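Local atomic coordinates of LPXTG cell wall surface protein (Streptococcus gordonii, PDB entry 7AVH), a protein that is a cell-wall-anchored streptococcal adhesin whose tandem SHIRT repeats, two of them in this fragment, probably form a stalk that sets how far it projects from the cell. Residues Ser36-Thr41 and Ala72-Thr77; Thr147-Thr150 and Asp155-Phe158. All blocks are in the same frame, centred on the assembly; numbering follows the deposited sequence.

Interaction 1: residues Ser36-Thr41 and Ala72-Thr77; sequences SQATPT and AHFVGT
Pro-40 lies over one face of the Phe-74 ring, and that meeting carries most of the contact. The CD atom of Pro-40 stands 3.8 Å from the centroid of the Phe-74 ring, 16° off the ring normal, a CH-pi contact made well over the face though shifted toward the rim. The rest of the pyrrolidine follows it back toward the root of the ring: Pro-40 CB comes to 3.6 Å from Phe-74 CG, and Pro-40 CG stays at 3.9 Å from Phe-74 CD1. CB, CG and CD of Pro-40 thus lie in turn by CG, CD1 and CE1 of Phe-74. The two side chains cross at about a right angle.

At the far end of the ring the partner changes. Phe-74 CZ approaches the carbonyl of Ala-38, with 3.5 Å from CZ to Ala-38 O, an oblique approach that belongs neither to the face nor to the edge. The methyl of Ala-38 adds a looser apolar touch, its CB 4.2 Å from Phe-74 CZ. The first torsion of Phe-74 (chi1 -67°) turns CG anti to its own carbonyl carbon, and the ring thus extends back along 36-41 to meet Ala-38 as well as Pro-40. No hydrogen bond joins the two segments; the contact is chiefly apolar, with the buried phenylalanine at its heart.

The hydrogen bonds are made with residues beyond the two segments. Ala-38 with Glu-65 joins strand 37-38 to strand 65-66, Ser-36 with Ile-67 continues the pairing just beyond, and Thr-41 N bonds His-6 NE2 of strand 2-10. Tyr-60 of strand 53-60 touches both Phe-74 and Pro-40, so 36-41 rests against the main sheet of this fragment's first SHIRT domain, where strand 72-94 runs parallel to 2-10 and antiparallel to 53-60.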
loop_
_atom_site.group_PDB
_atom_site.type_symbol
_atom_site.label_atom_id
_atom_site.label_comp_id
_atom_site.label_asym_id
_atom_site.label_seq_id
_atom_site.Cartn_x
_atom_site.Cartn_y
_atom_site.Cartn_z
ATOM N N SER A 36 -18.894 40.436 -4.934
ATOM C CA SER A 36 -19.655 39.232 -5.325
ATOM C C SER A 36 -19.109 38.002 -4.597
ATOM O O SER A 36 -17.999 38.051 -4.018
ATOM C CB SER A 36 -19.619 38.989 -6.840
ATOM O OG SER A 36 -18.323 38.686 -7.336
ATOM N N GLN A 37 -19.831 36.909 -4.665
ATOM C CA GLN A 37 -19.379 35.608 -4.120
ATOM C C GLN A 37 -18.619 34.853 -5.225
ATOM O O GLN A 37 -19.115 34.625 -6.342
ATOM C CB GLN A 37 -20.560 34.721 -3.719
ATOM C CG GLN A 37 -21.340 35.218 -2.501
ATOM C CD GLN A 37 -20.400 35.320 -1.326
ATOM O OE1 GLN A 37 -19.892 34.306 -0.795
ATOM N NE2 GLN A 37 -20.155 36.553 -0.929
ATOM N N ALA A 38 -17.408 34.439 -4.915
ATOM C CA ALA A 38 -16.641 33.532 -5.778
ATOM C C ALA A 38 -16.760 32.112 -5.238
ATOM O O ALA A 38 -16.624 31.918 -4.024
ATOM C CB ALA A 38 -15.253 33.988 -5.843
ATOM N N THR A 39 -17.033 31.201 -6.121
ATOM C CA THR A 39 -17.010 29.775 -5.745
ATOM C C THR A 39 -16.046 29.075 -6.680
ATOM O O THR A 39 -16.025 29.289 -7.890
ATOM C CB THR A 39 -18.375 29.094 -5.823
ATOM O OG1 THR A 39 -18.826 29.207 -7.171
ATOM C CG2 THR A 39 -19.367 29.673 -4.848
ATOM N N PRO A 40 -15.228 28.141 -6.137
ATOM C CA PRO A 40 -14.187 27.537 -6.918
ATOM C C PRO A 40 -14.822 26.596 -7.961
ATOM O O PRO A 40 -15.863 26.006 -7.790
ATOM C CB PRO A 40 -13.356 26.776 -5.856
ATOM C CG PRO A 40 -14.314 26.532 -4.749
ATOM C CD PRO A 40 -15.207 27.785 -4.742
ATOM N N THR A 41 -14.117 26.449 -9.078
ATOM C CA THR A 41 -14.465 25.522 -10.133
ATOM C C THR A 41 -14.103 24.103 -9.643
ATOM O O THR A 41 -12.942 23.878 -9.292
ATOM C CB THR A 41 -13.712 25.829 -11.408
ATOM O OG1 THR A 41 -13.932 27.198 -11.778
ATOM C CG2 THR A 41 -14.083 24.886 -12.535
ATOM N N ALA A 72 -9.279 36.321 -5.411
ATOM C CA ALA A 72 -9.538 35.219 -4.482
ATOM C C ALA A 72 -8.728 33.992 -4.926
ATOM O O ALA A 72 -8.362 33.862 -6.116
ATOM C CB ALA A 72 -11.023 34.907 -4.508
ATOM N N HIS A 73 -8.399 33.128 -3.961
ATOM C CA HIS A 73 -7.567 31.939 -4.225
ATOM C C HIS A 73 -8.146 30.771 -3.428
ATOM O O HIS A 73 -8.412 30.916 -2.222
ATOM C CB HIS A 73 -6.115 32.208 -3.857
ATOM C CG HIS A 73 -5.165 31.119 -4.219
ATOM N ND1 HIS A 73 -4.895 30.803 -5.535
ATOM C CD2 HIS A 73 -4.435 30.288 -3.420
ATOM C CE1 HIS A 73 -3.984 29.835 -5.573
ATOM N NE2 HIS A 73 -3.693 29.524 -4.301
ATOM N N PHE A 74 -8.304 29.634 -4.075
ATOM C CA PHE A 74 -8.902 28.447 -3.474
ATOM C C PHE A 74 -7.881 27.274 -3.573
ATOM O O PHE A 74 -7.349 27.047 -4.643
ATOM C CB PHE A 74 -10.153 28.039 -4.255
ATOM C CG PHE A 74 -11.267 29.077 -4.105
ATOM C CD1 PHE A 74 -12.046 29.112 -2.982
ATOM C CD2 PHE A 74 -11.463 30.047 -5.067
ATOM C CE1 PHE A 74 -13.069 30.050 -2.811
ATOM C CE2 PHE A 74 -12.454 30.999 -4.879
ATOM C CZ PHE A 74 -13.225 30.998 -3.776
ATOM N N VAL A 75 -7.713 26.605 -2.459
ATOM C CA VAL A 75 -6.744 25.500 -2.351
ATOM C C VAL A 75 -7.550 24.159 -2.253
ATOM O O VAL A 75 -8.271 23.979 -1.304
ATOM C CB VAL A 75 -5.844 25.682 -1.128
ATOM C CG1 VAL A 75 -4.858 24.495 -1.088
ATOM C CG2 VAL A 75 -5.090 26.978 -1.167
ATOM N N GLY A 76 -7.299 23.284 -3.244
ATOM C CA GLY A 76 -8.022 22.021 -3.275
ATOM C C GLY A 76 -7.065 20.868 -2.853
ATOM O O GLY A 76 -5.941 20.794 -3.386
ATOM N N THR A 77 -7.573 20.039 -1.975
ATOM C CA THR A 77 -6.783 18.890 -1.448
ATOM C C THR A 77 -7.214 17.607 -2.114
ATOM O O THR A 77 -8.393 17.332 -2.200
ATOM C CB THR A 77 -6.919 18.859 0.065
ATOM O OG1 THR A 77 -6.343 20.026 0.647
ATOM C CG2 THR A 77 -6.212 17.690 0.671
#

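Interaction 2: residues Thr147-Thr150 and Asp155-Phe158; sequences TSET and DAHF
Glu-149 reaches across to Ala-156 and lays its carboxylate against the methyl: both OE1 and OE2 of Glu-149 come to 3.4 Å from Ala-156 CB. Its CG is anti to the backbone N (chi1 166°), which sends the chain out toward strand 156-166, and a bend at chi2 (-148°) brings the carboxylate to Ala-156. This contact and the water bridges describe one of two deposited conformers of the glutamate.

Two waters carry the polar link. One lies 2.6 Å from Glu-149 OE1. It accepts a hydrogen bond from His-157 N at 3.0 Å. The other lies 2.5 Å from Glu-149 OE2. Asp-155 O is 2.9 Å from that second water. Lys-146, just before the segment, forms a salt bridge with OE1, which would probably favour the ionised carboxylate and fix its orientation.

Phe-158 has CG anti to its carbonyl carbon (chi1 -66°), which swings the ring end nearer to 147-150. It comes in edge on, its CE1 4.0 Å from Ser-148 C, with that carbon in the ring plane. Its CZ lies 4.0 Å from Glu-149 N.

Ala-156 and Phe-158 are backbone-bonded to strand 72-94, whereas Glu-149 pairs with Ala-122. The 121-122/149-150 pair is a short side sheet laid against the main sheet of this fragment's second SHIRT domain, whose family belongs to the ubiquitin clan.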
loop_
_atom_site.group_PDB
_atom_site.type_symbol
_atom_site.label_atom_id
_atom_site.label_comp_id
_atom_site.label_asym_id
_atom_site.label_seq_id
_atom_site.Cartn_x
_atom_site.Cartn_y
_atom_site.Cartn_z
ATOM N N THR A 147 13.282 -19.956 -2.980
ATOM C CA THR A 147 14.087 -18.934 -2.269
ATOM C C THR A 147 13.350 -17.599 -2.283
ATOM O O THR A 147 13.674 -16.737 -1.469
ATOM C CB THR A 147 15.465 -18.766 -2.940
ATOM O OG1 THR A 147 15.312 -18.331 -4.296
ATOM C CG2 THR A 147 16.190 -20.057 -2.976
ATOM N N SER A 148 12.470 -17.400 -3.236
ATOM C CA SER A 148 11.789 -16.103 -3.461
ATOM C C SER A 148 10.654 -16.339 -4.417
ATOM O O SER A 148 10.627 -17.350 -5.085
ATOM C CB SER A 148 12.769 -15.134 -4.022
ATOM O OG SER A 148 13.277 -15.641 -5.246
ATOM N N GLU A 149 9.722 -15.394 -4.497
ATOM C CA GLU A 149 8.720 -15.407 -5.571
ATOM C C GLU A 149 8.264 -13.978 -5.762
ATOM O O GLU A 149 8.130 -13.223 -4.808
ATOM C CB GLU A 149 7.555 -16.339 -5.223
ATOM C CG GLU A 149 6.328 -16.172 -6.093
ATOM C CD GLU A 149 5.054 -16.467 -5.324
ATOM O OE1 GLU A 149 5.088 -17.406 -4.487
ATOM O OE2 GLU A 149 4.044 -15.735 -5.543
ATOM N N THR A 150 7.985 -13.667 -7.001
ATOM C CA THR A 150 7.470 -12.347 -7.379
ATOM C C THR A 150 5.995 -12.320 -7.019
ATOM O O THR A 150 5.231 -13.260 -7.383
ATOM C CB THR A 150 7.658 -12.117 -8.878
ATOM O OG1 THR A 150 9.022 -12.302 -9.214
ATOM C CG2 THR A 150 7.218 -10.733 -9.310
ATOM N N ASP A 155 -1.481 -13.281 -3.256
ATOM C CA ASP A 155 -0.640 -13.642 -2.111
ATOM C C ASP A 155 0.323 -14.807 -2.506
ATOM O O ASP A 155 -0.033 -15.623 -3.385
ATOM C CB ASP A 155 -1.554 -14.157 -1.002
ATOM C CG ASP A 155 -2.484 -13.094 -0.391
ATOM O OD1 ASP A 155 -2.112 -11.885 -0.452
ATOM O OD2 ASP A 155 -3.567 -13.514 0.176
ATOM N N ALA A 156 1.514 -14.758 -1.916
ATOM C CA ALA A 156 2.488 -15.843 -2.071
ATOM C C ALA A 156 2.433 -16.788 -0.890
ATOM O O ALA A 156 1.987 -16.428 0.219
ATOM C CB ALA A 156 3.883 -15.267 -2.203
ATOM N N HIS A 157 2.964 -18.000 -1.137
ATOM C CA HIS A 157 2.965 -19.041 -0.112
ATOM C C HIS A 157 4.255 -19.867 -0.251
ATOM O O HIS A 157 4.579 -20.256 -1.359
ATOM C CB HIS A 157 1.727 -19.939 -0.274
ATOM C CG HIS A 157 1.559 -20.947 0.813
ATOM N ND1 HIS A 157 1.243 -20.575 2.095
ATOM C CD2 HIS A 157 1.641 -22.341 0.792
ATOM C CE1 HIS A 157 1.128 -21.700 2.852
ATOM N NE2 HIS A 157 1.332 -22.772 2.038
ATOM N N PHE A 158 4.901 -20.053 0.888
ATOM C CA PHE A 158 6.179 -20.807 0.908
ATOM C C PHE A 158 5.998 -22.028 1.807
ATOM O O PHE A 158 5.510 -21.925 2.924
ATOM C CB PHE A 158 7.258 -19.912 1.509
ATOM C CG PHE A 158 7.564 -18.724 0.629
ATOM C CD1 PHE A 158 8.353 -18.865 -0.481
ATOM C CD2 PHE A 158 7.068 -17.454 0.934
ATOM C CE1 PHE A 158 8.724 -17.790 -1.274
ATOM C CE2 PHE A 158 7.394 -16.393 0.114
ATOM C CZ PHE A 158 8.202 -16.561 -0.974
HETATM O O HOH W 1 2.968 -18.783 -4.045
HETATM O O HOH W 2 1.613 -16.426 -5.596
#

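Interactions 1 and 2 sit in successive SHIRT domains, on opposite sides of the chain's centre, their centres about 50 Å apart and their nearest atoms about 30 Å apart. Each brings a segment with a short side strand against a strand of the main sheet, and those two main strands, 72-94 and 156-166, are parallel neighbours. Both contacts are partly buried, with a buried alanine and phenylalanine in each, yet their chemistry diverges. In interaction 1 a proline covers an aromatic face without any water among the contacts described; in interaction 2 the phenylalanine offers its edge to backbone, and a carboxylate, in one of its two conformers, packs on a methyl and reaches the strand backbone through water.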